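Local coordinates for protein AtFKBP42 (Arabidopsis thaliana, PDB 2F4E) that takes part in regulating MDR-type ABC transporters through its FKBP-type domain and probably catalyses cis-trans isomerization of peptidyl-proline bonds, at residues Y74-K79 / H83-T88; V36-D41 / L150-V155; E49-Q54 / L109-A114. All coordinates share one frame; numbering follows the deposited sequence.

Interaction 1. Residues Y74-K79 / H83-T88; sequences YRAWTK and HKFEDT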
ATOM      1  N   TYR A  74       5.166   5.558  -1.419  1.00 31.35           N
ATOM      2  CA  TYR A  74       4.981   4.199  -1.907  1.00 29.71           C
ATOM      3  C   TYR A  74       5.283   4.001  -3.384  1.00 30.51           C
ATOM      4  O   TYR A  74       5.261   4.943  -4.175  1.00 31.71           O
ATOM      5  CB  TYR A  74       3.553   3.719  -1.621  1.00 29.90           C
ATOM      6  CG  TYR A  74       2.506   4.164  -2.623  1.00 32.72           C
ATOM      7  CD1 TYR A  74       2.256   3.427  -3.783  1.00 33.09           C
ATOM      8  CD2 TYR A  74       1.764   5.325  -2.412  1.00 32.10           C
ATOM      9  CE1 TYR A  74       1.289   3.841  -4.697  1.00 33.65           C
ATOM     10  CE2 TYR A  74       0.805   5.742  -3.313  1.00 32.94           C
ATOM     11  CZ  TYR A  74       0.564   5.005  -4.456  1.00 35.72           C
ATOM     12  OH  TYR A  74      -0.391   5.434  -5.354  1.00 39.96           O
ATOM     13  N   ARG A  75       5.593   2.759  -3.733  1.00 29.58           N
ATOM     14  CA  ARG A  75       5.849   2.379  -5.116  1.00 30.80           C
ATOM     15  C   ARG A  75       4.853   1.275  -5.406  1.00 28.32           C
ATOM     16  O   ARG A  75       4.479   0.522  -4.505  1.00 31.93           O
ATOM     17  CB  ARG A  75       7.266   1.842  -5.307  1.00 28.36           C
ATOM     18  CG  ARG A  75       8.357   2.858  -5.077  1.00 30.12           C
ATOM     19  CD  ARG A  75       9.708   2.293  -5.483  1.00 30.82           C
ATOM     20  NE  ARG A  75      10.781   3.251  -5.251  1.00 30.80           N
ATOM     21  CZ  ARG A  75      11.437   3.403  -4.105  1.00 33.72           C
ATOM     22  NH1 ARG A  75      11.149   2.644  -3.055  1.00 30.36           N
ATOM     23  NH2 ARG A  75      12.361   4.348  -4.006  1.00 34.66           N
ATOM     24  N   ALA A  76       4.410   1.184  -6.650  1.00 28.08           N
ATOM     25  CA  ALA A  76       3.455   0.156  -7.005  1.00 27.18           C
ATOM     26  C   ALA A  76       3.915  -0.573  -8.253  1.00 27.32           C
ATOM     27  O   ALA A  76       4.375   0.045  -9.217  1.00 29.82           O
ATOM     28  CB  ALA A  76       2.087   0.767  -7.218  1.00 29.54           C
ATOM     29  N   TRP A  77       3.788  -1.890  -8.227  1.00 28.90           N
ATOM     30  CA  TRP A  77       4.208  -2.735  -9.335  1.00 33.78           C
ATOM     31  C   TRP A  77       3.107  -3.744  -9.637  1.00 37.09           C
ATOM     32  O   TRP A  77       2.488  -4.290  -8.715  1.00 37.59           O
ATOM     33  CB  TRP A  77       5.453  -3.541  -8.948  1.00 31.33           C
ATOM     34  CG  TRP A  77       6.740  -2.810  -8.836  1.00 34.84           C
ATOM     35  CD1 TRP A  77       7.594  -2.500  -9.854  1.00 34.73           C
ATOM     36  CD2 TRP A  77       7.358  -2.342  -7.635  1.00 34.01           C
ATOM     37  NE1 TRP A  77       8.706  -1.870  -9.363  1.00 36.01           N
ATOM     38  CE2 TRP A  77       8.587  -1.758  -8.004  1.00 32.51           C
ATOM     39  CE3 TRP A  77       6.993  -2.358  -6.280  1.00 35.93           C
ATOM     40  CZ2 TRP A  77       9.453  -1.197  -7.072  1.00 32.43           C
ATOM     41  CZ3 TRP A  77       7.856  -1.801  -5.358  1.00 33.19           C
ATOM     42  CH2 TRP A  77       9.073  -1.227  -5.759  1.00 33.82           C
ATOM     43  N   THR A  78       2.857  -3.989 -10.918  1.00 37.43           N
ATOM     44  CA  THR A  78       1.884  -4.996 -11.312  1.00 41.27           C
ATOM     45  C   THR A  78       2.670  -6.284 -11.096  1.00 41.59           C
ATOM     46  O   THR A  78       3.835  -6.384 -11.490  1.00 38.70           O
ATOM     47  CB  THR A  78       1.512  -4.903 -12.792  1.00 41.32           C
ATOM     48  OG1 THR A  78       2.693  -4.708 -13.584  1.00 42.45           O
ATOM     49  CG2 THR A  78       0.546  -3.751 -13.027  1.00 41.81           C
ATOM     50  N   LYS A  79       2.050  -7.256 -10.447  1.00 44.54           N
ATOM     51  CA  LYS A  79       2.707  -8.529 -10.156  1.00 49.05           C
ATOM     52  C   LYS A  79       3.153  -9.336 -11.358  1.00 51.82           C
ATOM     53  O   LYS A  79       4.218  -9.911 -11.334  1.00 54.01           O
ATOM     54  CB  LYS A  79       1.782  -9.396  -9.305  1.00 49.04           C
ATOM     55  CG  LYS A  79       1.636  -8.958  -7.876  1.00 49.61           C
ATOM     56  CD  LYS A  79       2.648  -9.652  -6.991  1.00 49.73           C
ATOM     57  CE  LYS A  79       2.227  -9.582  -5.536  1.00 50.55           C
ATOM     58  NZ  LYS A  79       2.962 -10.599  -4.722  1.00 48.91           N
ATOM     59  N   HIS A  83       6.052  -4.245 -13.552  1.00 52.26           N
ATOM     60  CA  HIS A  83       6.180  -2.887 -14.067  1.00 50.09           C
ATOM     61  C   HIS A  83       5.850  -1.885 -12.973  1.00 46.70           C
ATOM     62  O   HIS A  83       4.819  -2.000 -12.309  1.00 45.03           O
ATOM     63  CB  HIS A  83       5.228  -2.684 -15.247  1.00 53.48           C
ATOM     64  CG  HIS A  83       4.962  -1.248 -15.578  1.00 56.52           C
ATOM     65  ND1 HIS A  83       3.698  -0.698 -15.532  1.00 57.05           N
ATOM     66  CD2 HIS A  83       5.798  -0.251 -15.959  1.00 56.96           C
ATOM     67  CE1 HIS A  83       3.766   0.579 -15.873  1.00 58.72           C
ATOM     68  NE2 HIS A  83       5.028   0.876 -16.136  1.00 59.31           N
ATOM     69  N   LYS A  84       6.719  -0.897 -12.794  1.00 43.27           N
ATOM     70  CA  LYS A  84       6.499   0.133 -11.785  1.00 42.33           C
ATOM     71  C   LYS A  84       5.637   1.235 -12.399  1.00 40.63           C
ATOM     72  O   LYS A  84       6.087   1.962 -13.286  1.00 43.07           O
ATOM     73  CB  LYS A  84       7.837   0.720 -11.321  1.00 42.49           C
ATOM     74  CG  LYS A  84       7.775   1.450 -10.000  1.00 40.61           C
ATOM     75  CD  LYS A  84       9.097   2.125  -9.660  1.00 41.44           C
ATOM     76  CE  LYS A  84       9.362   3.314 -10.572  1.00 40.47           C
ATOM     77  NZ  LYS A  84      10.501   4.156 -10.118  1.00 41.09           N
ATOM     78  N   PHE A  85       4.402   1.366 -11.927  1.00 37.59           N
ATOM     79  CA  PHE A  85       3.517   2.391 -12.463  1.00 35.98           C
ATOM     80  C   PHE A  85       3.245   3.526 -11.476  1.00 37.10           C
ATOM     81  O   PHE A  85       2.442   4.421 -11.745  1.00 38.57           O
ATOM     82  CB  PHE A  85       2.209   1.750 -12.928  1.00 34.57           C
ATOM     83  CG  PHE A  85       1.369   1.187 -11.818  1.00 31.87           C
ATOM     84  CD1 PHE A  85       0.456   1.986 -11.144  1.00 31.38           C
ATOM     85  CD2 PHE A  85       1.484  -0.150 -11.455  1.00 32.01           C
ATOM     86  CE1 PHE A  85      -0.352   1.454 -10.131  1.00 32.85           C
ATOM     87  CE2 PHE A  85       0.686  -0.693 -10.448  1.00 34.76           C
ATOM     88  CZ  PHE A  85      -0.233   0.111  -9.778  1.00 35.84           C
ATOM     89  N   GLU A  86       3.920   3.491 -10.333  1.00 38.75           N
ATOM     90  CA  GLU A  86       3.755   4.541  -9.326  1.00 37.57           C
ATOM     91  C   GLU A  86       4.994   4.545  -8.428  1.00 36.12           C
ATOM     92  O   GLU A  86       5.500   3.479  -8.073  1.00 34.12           O
ATOM     93  CB  GLU A  86       2.498   4.279  -8.493  1.00 41.85           C
ATOM     94  CG  GLU A  86       1.621   5.505  -8.255  1.00 49.70           C
ATOM     95  CD  GLU A  86       0.234   5.394  -8.908  1.00 53.39           C
ATOM     96  OE1 GLU A  86       0.151   5.122 -10.124  1.00 55.78           O
ATOM     97  OE2 GLU A  86      -0.792   5.584  -8.219  1.00 55.77           O
ATOM     98  N   ASP A  87       5.472   5.740  -8.077  1.00 33.56           N
ATOM     99  CA  ASP A  87       6.660   5.915  -7.240  1.00 33.72           C
ATOM    100  C   ASP A  87       6.649   7.325  -6.656  1.00 33.74           C
ATOM    101  O   ASP A  87       7.195   8.252  -7.253  1.00 33.57           O
ATOM    102  CB  ASP A  87       7.927   5.736  -8.086  1.00 34.15           C
ATOM    103  CG  ASP A  87       9.174   5.505  -7.246  1.00 36.33           C
ATOM    104  OD1 ASP A  87       9.363   6.192  -6.224  1.00 33.56           O
ATOM    105  OD2 ASP A  87       9.983   4.639  -7.621  1.00 39.51           O
ATOM    106  N   THR A  88       6.021   7.492  -5.495  1.00 33.38           N
ATOM    107  CA  THR A  88       5.957   8.805  -4.861  1.00 30.45           C
ATOM    108  C   THR A  88       7.313   9.339  -4.431  1.00 30.98           C
ATOM    109  O   THR A  88       7.480  10.540  -4.336  1.00 30.24           O
ATOM    110  CB  THR A  88       5.002   8.813  -3.644  1.00 29.43           C
ATOM    111  OG1 THR A  88       5.511   7.945  -2.623  1.00 28.92           O
ATOM    112  CG2 THR A  88       3.591   8.374  -4.077  1.00 24.02           C
TER
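R75 and K84 converge on D87, whose OD2 accepts from both: R75 NE lies 2.9 Å from D87 OD2, and K84 NZ comes to 2.6 Å from the same D87 OD2. The two donors come from opposite faces of the carboxylate plane. The arginine stands above that plane, its guanidinium turned 87° against the carboxylate, so this salt bridge is far from coplanar. OD1 of D87 is occupied by the backbone NH of H90, while R75 sends NH1 to E152. With two cations on one oxygen, D87 is likely to stay ionised. Beside this network the K84 chain crosses W77, its CG over one face of the five-membered ring, 3.9 Å from the centroid in a CH-pi contact.

A76, Y74 and E86 share the other face of the sheet. Y74 OH donates to E86 OE2 over 2.9 Å, reaching the carboxylate on its anti side, and CB of A76 sits over one face of the F85 ring, 3.5 Å from F85 CZ. Y74, A76 and T78 carry the backbone bonds between the strands, while R75 and W77 turn theirs to strand 149-158. T88 N bonds to Y74 O, and Y74 N in turn donates to T88 OG1 at 2.7 Å; with chi1 at 64°, T88 keeps its hydroxyl near the backbone, where it also bonds to H73 ND1. A76 uses both its groups, its N binding E86 O at 2.9 Å and its O accepting from F85 N. T78 N closes on H83 O, and its hydroxyl turns to S81.

F85 and E86 together face A76, consistent with a beta bulge in this antiparallel hairpin of strands 69-78 and 84-87. In FKBP domains the tyrosine, phenylalanine and acidic residue of this hairpin line the proline pocket, a role Y74, F85 and E86 probably keep.

Interaction 2. Residues V36-D41 / L150-V155; sequences VPPKVD and LYEVEV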
ATOM      1  N   VAL A  36      13.583  -1.132  -7.951  1.00 57.47           N
ATOM      2  CA  VAL A  36      13.585  -2.586  -7.777  1.00 55.46           C
ATOM      3  C   VAL A  36      12.766  -2.994  -6.549  1.00 53.77           C
ATOM      4  O   VAL A  36      13.068  -2.594  -5.426  1.00 54.03           O
ATOM      5  CB  VAL A  36      15.027  -3.100  -7.591  1.00 54.97           C
ATOM      6  CG1 VAL A  36      15.041  -4.582  -7.348  1.00 54.42           C
ATOM      7  CG2 VAL A  36      15.868  -2.743  -8.800  1.00 56.77           C
ATOM      8  N   PRO A  37      11.714  -3.797  -6.747  1.00 52.81           N
ATOM      9  CA  PRO A  37      10.897  -4.220  -5.603  1.00 53.19           C
ATOM     10  C   PRO A  37      11.734  -5.116  -4.679  1.00 53.11           C
ATOM     11  O   PRO A  37      12.100  -6.236  -5.056  1.00 54.46           O
ATOM     12  CB  PRO A  37       9.734  -4.955  -6.265  1.00 50.26           C
ATOM     13  CG  PRO A  37      10.354  -5.518  -7.514  1.00 51.75           C
ATOM     14  CD  PRO A  37      11.220  -4.382  -8.005  1.00 52.55           C
ATOM     15  N   PRO A  38      12.051  -4.628  -3.465  1.00 53.73           N
ATOM     16  CA  PRO A  38      12.853  -5.340  -2.455  1.00 52.63           C
ATOM     17  C   PRO A  38      12.498  -6.808  -2.238  1.00 52.74           C
ATOM     18  O   PRO A  38      11.328  -7.168  -2.122  1.00 49.71           O
ATOM     19  CB  PRO A  38      12.648  -4.511  -1.184  1.00 52.88           C
ATOM     20  CG  PRO A  38      11.273  -3.826  -1.429  1.00 52.73           C
ATOM     21  CD  PRO A  38      11.386  -3.449  -2.878  1.00 53.58           C
ATOM     22  N   LYS A  39      13.522  -7.655  -2.208  1.00 53.82           N
ATOM     23  CA  LYS A  39      13.305  -9.072  -1.974  1.00 55.68           C
ATOM     24  C   LYS A  39      13.149  -9.199  -0.473  1.00 55.74           C
ATOM     25  O   LYS A  39      13.881  -8.569   0.282  1.00 56.28           O
ATOM     26  CB  LYS A  39      14.508  -9.888  -2.459  1.00 55.42           C
ATOM     27  N   VAL A  40      12.160  -9.973  -0.047  1.00 56.76           N
ATOM     28  CA  VAL A  40      11.900 -10.206   1.367  1.00 57.85           C
ATOM     29  C   VAL A  40      11.316 -11.610   1.492  1.00 59.44           C
ATOM     30  O   VAL A  40      10.153 -11.852   1.145  1.00 59.64           O
ATOM     31  CB  VAL A  40      10.922  -9.172   1.937  1.00 58.27           C
ATOM     32  CG1 VAL A  40      10.475  -9.599   3.331  1.00 57.91           C
ATOM     33  CG2 VAL A  40      11.611  -7.805   2.015  1.00 59.80           C
ATOM     34  N   ASP A  41      12.144 -12.524   1.993  1.00 60.56           N
ATOM     35  CA  ASP A  41      11.770 -13.926   2.141  1.00 63.33           C
ATOM     36  C   ASP A  41      10.678 -14.256   3.158  1.00 62.99           C
ATOM     37  O   ASP A  41       9.737 -14.983   2.837  1.00 63.94           O
ATOM     38  CB  ASP A  41      13.027 -14.750   2.416  1.00 65.50           C
ATOM     39  CG  ASP A  41      14.108 -14.500   1.371  1.00 68.81           C
ATOM     40  OD1 ASP A  41      13.733 -14.289   0.189  1.00 70.56           O
ATOM     41  OD2 ASP A  41      15.312 -14.516   1.726  1.00 70.94           O
ATOM     42  N   LEU A 150       1.671  -5.137  -6.144  1.00 29.34           N
ATOM     43  CA  LEU A 150       2.636  -5.159  -5.065  1.00 27.23           C
ATOM     44  C   LEU A 150       2.870  -3.707  -4.684  1.00 28.56           C
ATOM     45  O   LEU A 150       2.960  -2.832  -5.550  1.00 27.24           O
ATOM     46  CB  LEU A 150       3.966  -5.767  -5.508  1.00 28.48           C
ATOM     47  CG  LEU A 150       5.045  -5.705  -4.417  1.00 30.47           C
ATOM     48  CD1 LEU A 150       4.689  -6.675  -3.328  1.00 30.93           C
ATOM     49  CD2 LEU A 150       6.409  -6.042  -4.966  1.00 29.74           C
ATOM     50  N   TYR A 151       2.954  -3.453  -3.390  1.00 26.04           N
ATOM     51  CA  TYR A 151       3.209  -2.110  -2.903  1.00 28.10           C
ATOM     52  C   TYR A 151       4.351  -2.134  -1.908  1.00 28.74           C
ATOM     53  O   TYR A 151       4.497  -3.062  -1.124  1.00 28.31           O
ATOM     54  CB  TYR A 151       1.994  -1.523  -2.193  1.00 27.91           C
ATOM     55  CG  TYR A 151       0.779  -1.259  -3.041  1.00 28.92           C
ATOM     56  CD1 TYR A 151       0.704  -0.148  -3.875  1.00 26.38           C
ATOM     57  CD2 TYR A 151      -0.336  -2.085  -2.944  1.00 24.13           C
ATOM     58  CE1 TYR A 151      -0.469   0.135  -4.577  1.00 28.70           C
ATOM     59  CE2 TYR A 151      -1.499  -1.815  -3.633  1.00 29.54           C
ATOM     60  CZ  TYR A 151      -1.563  -0.716  -4.443  1.00 26.65           C
ATOM     61  OH  TYR A 151      -2.735  -0.487  -5.101  1.00 30.16           O
ATOM     62  N   GLU A 152       5.173  -1.103  -1.970  1.00 28.71           N
ATOM     63  CA  GLU A 152       6.271  -0.948  -1.044  1.00 29.36           C
ATOM     64  C   GLU A 152       5.865   0.369  -0.421  1.00 31.08           C
ATOM     65  O   GLU A 152       6.057   1.434  -1.016  1.00 32.09           O
ATOM     66  CB  GLU A 152       7.604  -0.808  -1.774  1.00 30.53           C
ATOM     67  CG  GLU A 152       8.789  -0.728  -0.825  1.00 36.78           C
ATOM     68  CD  GLU A 152      10.075  -0.227  -1.479  1.00 40.13           C
ATOM     69  OE1 GLU A 152      10.126  -0.051  -2.709  1.00 40.75           O
ATOM     70  OE2 GLU A 152      11.059  -0.012  -0.740  1.00 42.35           O
ATOM     71  N   VAL A 153       5.268   0.298   0.759  1.00 29.78           N
ATOM     72  CA  VAL A 153       4.808   1.508   1.418  1.00 32.75           C
ATOM     73  C   VAL A 153       5.473   1.876   2.743  1.00 34.03           C
ATOM     74  O   VAL A 153       5.755   1.024   3.581  1.00 35.57           O
ATOM     75  CB  VAL A 153       3.276   1.458   1.634  1.00 33.19           C
ATOM     76  CG1 VAL A 153       2.895   0.168   2.337  1.00 33.34           C
ATOM     77  CG2 VAL A 153       2.826   2.652   2.454  1.00 30.71           C
ATOM     78  N   GLU A 154       5.726   3.165   2.912  1.00 30.83           N
ATOM     79  CA  GLU A 154       6.310   3.664   4.139  1.00 34.18           C
ATOM     80  C   GLU A 154       5.426   4.787   4.662  1.00 34.06           C
ATOM     81  O   GLU A 154       5.244   5.813   3.999  1.00 35.80           O
ATOM     82  CB  GLU A 154       7.738   4.179   3.924  1.00 32.41           C
ATOM     83  CG  GLU A 154       8.311   4.765   5.199  1.00 41.03           C
ATOM     84  CD  GLU A 154       9.769   5.145   5.093  1.00 44.43           C
ATOM     85  OE1 GLU A 154      10.421   4.761   4.102  1.00 47.50           O
ATOM     86  OE2 GLU A 154      10.252   5.836   6.014  1.00 46.72           O
ATOM     87  N   VAL A 155       4.879   4.573   5.851  1.00 33.86           N
ATOM     88  CA  VAL A 155       4.001   5.544   6.477  1.00 32.70           C
ATOM     89  C   VAL A 155       4.780   6.658   7.166  1.00 33.13           C
ATOM     90  O   VAL A 155       5.547   6.421   8.091  1.00 33.94           O
ATOM     91  CB  VAL A 155       3.079   4.864   7.523  1.00 35.24           C
ATOM     92  CG1 VAL A 155       2.093   5.862   8.076  1.00 35.12           C
ATOM     93  CG2 VAL A 155       2.349   3.688   6.899  1.00 32.77           C
TER
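P38 rests on the carboxylate of E152, laying the CG-CD edge of its ring over one face of the flat group. P38 CD is 3.6 Å from E152 OE1, and P38 CG is 3.8 Å from the carboxyl carbon CD of E152. One residue earlier, P37 meets L150 through CB alone, 3.7 Å from L150 CD2. These contacts are all van der Waals, and two consecutive prolines supply a stiff, nonpolar surface for them.

Both strand residues reach out in the same manner. E152 holds CG anti to the backbone N (chi1 -177°) and runs extended beyond it, which carries the carboxylate out to the proline ring, while L150 has a similar first torsion and extends one methyl to P37. The E152 carboxylate is steadied from a further layer: OE1 forms a salt bridge with R75 NH1, and R121 NH2 adds a long, weak ion pair to OE2. A buried charge is thereby matched while its face stays under the proline. A leucine here would probably leave R75 NH1 without its ionic mate and take away the flat surface on which the P38 ring lies.

P37 also touches W77, and P38 reaches L123 and I56, so the 36-41 segment, a loop before strand 45-48, drapes across several strands of the sheet. Underneath, strand 149-158 is flanked by two antiparallel neighbours: L150 and E152 share backbone bonds with W77 and R75 of strand 69-78, whereas Y151 and V153 bond to V124 and A122 of strand 121-126.

Interaction 3. Residues E49-Q54 / L109-A114; sequences EKVSKQ and LAIGVA
K53 and G112, one from each segment, come together on the hydroxyl of S115: OG of that serine is bonded both to K53 NZ and to the carbonyl oxygen of G112. A bend late in the lysine chain (chi3 69°) brings NZ to S115 OG; E120 OE2 adds a long, weak ion pair. This serine, which follows the 109-114 segment, thus serves as the polar bridge between strand 51-55 and helix 107-113.

Nonpolar packing carries the direct contact. V51 points at the helix and straddles one methyl of I111: V51 CG1 is 4.0 Å from I111 CG2, V51 CB is 4.1 Å from I111 CG2, and V51 CG2 is 4.2 Å from I111 CD1. The isoleucine holds CG2 anti to its own nitrogen, presenting that branch to the valine and running CD1 out alongside. V51 CG1 also comes to 4.4 Å from G112 N. Backbone bonds keep the turn regular, with V113 N donating to L109 O at 2.8 Å.

L130 further covers V51, and I111 reaches L47. On the inner side of the helix, V113 packs on C70 and L72 of strand 69-78. The contact therefore combines a small patch of methyl-to-methyl packing, which imposes little direction, with the hydrogen bonds of S115, which are directional and probably fix how the 109-114 segment is set against the strand.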
ATOM      1  N   GLU A  49      -8.733 -11.333   2.923  1.00 45.99           N
ATOM      2  CA  GLU A  49      -8.785 -12.446   1.989  1.00 48.19           C
ATOM      3  C   GLU A  49      -7.847 -12.121   0.824  1.00 47.24           C
ATOM      4  O   GLU A  49      -7.065 -12.973   0.396  1.00 45.36           O
ATOM      5  CB  GLU A  49     -10.222 -12.652   1.495  1.00 51.20           C
ATOM      6  CG  GLU A  49     -10.529 -14.053   0.920  1.00 57.40           C
ATOM      7  CD  GLU A  49     -10.355 -15.183   1.946  1.00 61.77           C
ATOM      8  OE1 GLU A  49     -10.870 -15.065   3.086  1.00 63.15           O
ATOM      9  OE2 GLU A  49      -9.702 -16.191   1.596  1.00 62.94           O
ATOM     10  N   LYS A  50      -7.907 -10.877   0.340  1.00 46.36           N
ATOM     11  CA  LYS A  50      -7.073 -10.434  -0.772  1.00 44.06           C
ATOM     12  C   LYS A  50      -5.954  -9.455  -0.412  1.00 43.12           C
ATOM     13  O   LYS A  50      -5.501  -8.688  -1.263  1.00 41.05           O
ATOM     14  CB  LYS A  50      -7.947  -9.815  -1.871  1.00 45.82           C
ATOM     15  CG  LYS A  50      -8.972 -10.784  -2.461  1.00 47.38           C
ATOM     16  CD  LYS A  50      -8.313 -12.108  -2.845  1.00 50.38           C
ATOM     17  CE  LYS A  50      -9.235 -12.999  -3.687  1.00 52.37           C
ATOM     18  NZ  LYS A  50      -8.545 -14.261  -4.056  1.00 51.67           N
ATOM     19  N   VAL A  51      -5.501  -9.490   0.840  1.00 41.73           N
ATOM     20  CA  VAL A  51      -4.428  -8.610   1.282  1.00 36.97           C
ATOM     21  C   VAL A  51      -3.497  -9.293   2.272  1.00 37.38           C
ATOM     22  O   VAL A  51      -3.949  -9.930   3.220  1.00 36.39           O
ATOM     23  CB  VAL A  51      -4.980  -7.331   1.955  1.00 39.01           C
ATOM     24  CG1 VAL A  51      -3.833  -6.408   2.328  1.00 40.14           C
ATOM     25  CG2 VAL A  51      -5.940  -6.609   1.033  1.00 35.87           C
ATOM     26  N   SER A  52      -2.194  -9.163   2.041  1.00 35.54           N
ATOM     27  CA  SER A  52      -1.187  -9.741   2.934  1.00 37.52           C
ATOM     28  C   SER A  52       0.015  -8.805   3.016  1.00 37.27           C
ATOM     29  O   SER A  52       0.208  -7.967   2.129  1.00 37.38           O
ATOM     30  CB  SER A  52      -0.774 -11.134   2.443  1.00 36.20           C
ATOM     31  OG  SER A  52      -0.232 -11.077   1.138  1.00 39.04           O
ATOM     32  N   LYS A  53       0.832  -8.953   4.057  1.00 37.66           N
ATOM     33  CA  LYS A  53       1.966  -8.043   4.253  1.00 36.94           C
ATOM     34  C   LYS A  53       3.252  -8.646   4.812  1.00 36.94           C
ATOM     35  O   LYS A  53       3.237  -9.605   5.574  1.00 40.03           O
ATOM     36  CB  LYS A  53       1.549  -6.915   5.195  1.00 36.75           C
ATOM     37  CG  LYS A  53       2.647  -5.910   5.509  1.00 35.32           C
ATOM     38  CD  LYS A  53       2.211  -4.854   6.520  1.00 36.46           C
ATOM     39  CE  LYS A  53       2.013  -5.449   7.893  1.00 35.94           C
ATOM     40  NZ  LYS A  53       1.605  -4.424   8.870  1.00 41.41           N
ATOM     41  N   GLN A  54       4.369  -8.040   4.433  1.00 36.56           N
ATOM     42  CA  GLN A  54       5.708  -8.418   4.888  1.00 38.86           C
ATOM     43  C   GLN A  54       6.359  -7.120   5.366  1.00 40.23           C
ATOM     44  O   GLN A  54       6.492  -6.181   4.588  1.00 39.17           O
ATOM     45  CB  GLN A  54       6.548  -8.956   3.737  1.00 41.55           C
ATOM     46  CG  GLN A  54       6.101 -10.247   3.105  1.00 43.24           C
ATOM     47  CD  GLN A  54       7.102 -10.725   2.060  1.00 45.38           C
ATOM     48  OE1 GLN A  54       7.310 -10.081   1.032  1.00 44.07           O
ATOM     49  NE2 GLN A  54       7.740 -11.851   2.333  1.00 46.62           N
ATOM     50  N   LEU A 109      -4.485  -1.145  -0.591  1.00 27.61           N
ATOM     51  CA  LEU A 109      -3.396  -0.433   0.051  1.00 29.00           C
ATOM     52  C   LEU A 109      -3.838   0.072   1.420  1.00 29.24           C
ATOM     53  O   LEU A 109      -3.122  -0.110   2.397  1.00 30.80           O
ATOM     54  CB  LEU A 109      -2.939   0.738  -0.825  1.00 28.24           C
ATOM     55  CG  LEU A 109      -1.889   1.705  -0.270  1.00 28.18           C
ATOM     56  CD1 LEU A 109      -0.644   0.954   0.138  1.00 28.27           C
ATOM     57  CD2 LEU A 109      -1.564   2.751  -1.307  1.00 22.28           C
ATOM     58  N   ALA A 110      -5.018   0.695   1.474  1.00 29.96           N
ATOM     59  CA  ALA A 110      -5.578   1.230   2.716  1.00 31.61           C
ATOM     60  C   ALA A 110      -5.628   0.158   3.802  1.00 32.02           C
ATOM     61  O   ALA A 110      -5.234   0.396   4.946  1.00 31.43           O
ATOM     62  CB  ALA A 110      -6.966   1.774   2.465  1.00 26.88           C
ATOM     63  N   ILE A 111      -6.104  -1.029   3.435  1.00 32.57           N
ATOM     64  CA  ILE A 111      -6.187  -2.137   4.372  1.00 34.58           C
ATOM     65  C   ILE A 111      -4.803  -2.459   4.930  1.00 36.02           C
ATOM     66  O   ILE A 111      -4.653  -2.743   6.117  1.00 38.13           O
ATOM     67  CB  ILE A 111      -6.792  -3.379   3.687  1.00 34.22           C
ATOM     68  CG1 ILE A 111      -8.288  -3.140   3.426  1.00 35.38           C
ATOM     69  CG2 ILE A 111      -6.574  -4.602   4.550  1.00 35.25           C
ATOM     70  CD1 ILE A 111      -8.946  -4.175   2.555  1.00 33.26           C
ATOM     71  N   GLY A 112      -3.792  -2.388   4.073  1.00 35.84           N
ATOM     72  CA  GLY A 112      -2.443  -2.660   4.520  1.00 33.88           C
ATOM     73  C   GLY A 112      -1.972  -1.560   5.437  1.00 33.01           C
ATOM     74  O   GLY A 112      -1.458  -1.844   6.509  1.00 33.76           O
ATOM     75  N   VAL A 113      -2.158  -0.310   5.015  1.00 31.35           N
ATOM     76  CA  VAL A 113      -1.751   0.857   5.793  1.00 32.30           C
ATOM     77  C   VAL A 113      -2.348   0.830   7.187  1.00 34.45           C
ATOM     78  O   VAL A 113      -1.676   1.137   8.167  1.00 35.24           O
ATOM     79  CB  VAL A 113      -2.184   2.178   5.088  1.00 28.46           C
ATOM     80  CG1 VAL A 113      -2.091   3.332   6.047  1.00 27.98           C
ATOM     81  CG2 VAL A 113      -1.298   2.442   3.873  1.00 30.52           C
ATOM     82  N   ALA A 114      -3.620   0.464   7.258  1.00 35.36           N
ATOM     83  CA  ALA A 114      -4.331   0.403   8.528  1.00 37.10           C
ATOM     84  C   ALA A 114      -3.645  -0.521   9.525  1.00 37.60           C
ATOM     85  O   ALA A 114      -3.918  -0.448  10.720  1.00 40.24           O
ATOM     86  CB  ALA A 114      -5.786  -0.056   8.301  1.00 35.28           C
TER

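Interactions 1 and 2 adjoin across strands 69-78 and 149-158, their centres about 10 Å apart. The salt-bridge network of interaction 1 is tied to the proline contact of interaction 2 by R75 NH1, 2.9 Å from E152 OE1, and the strands are held together beside it by L150 N, 2.8 Å from W77 O. Interactions 2 and 3 are also joined, V40 O lying 2.7 Å from Q54 NE2, while Y151 CE2 packs on L109 CB at 4.1 Å. Interaction 3 stands about 16 Å from interaction 1, between centres. L109 probably takes the place of the tryptophan that floors the canonical FKBP pocket, so helix 107-113 and the hairpin of 74-88 would contribute different walls of one site.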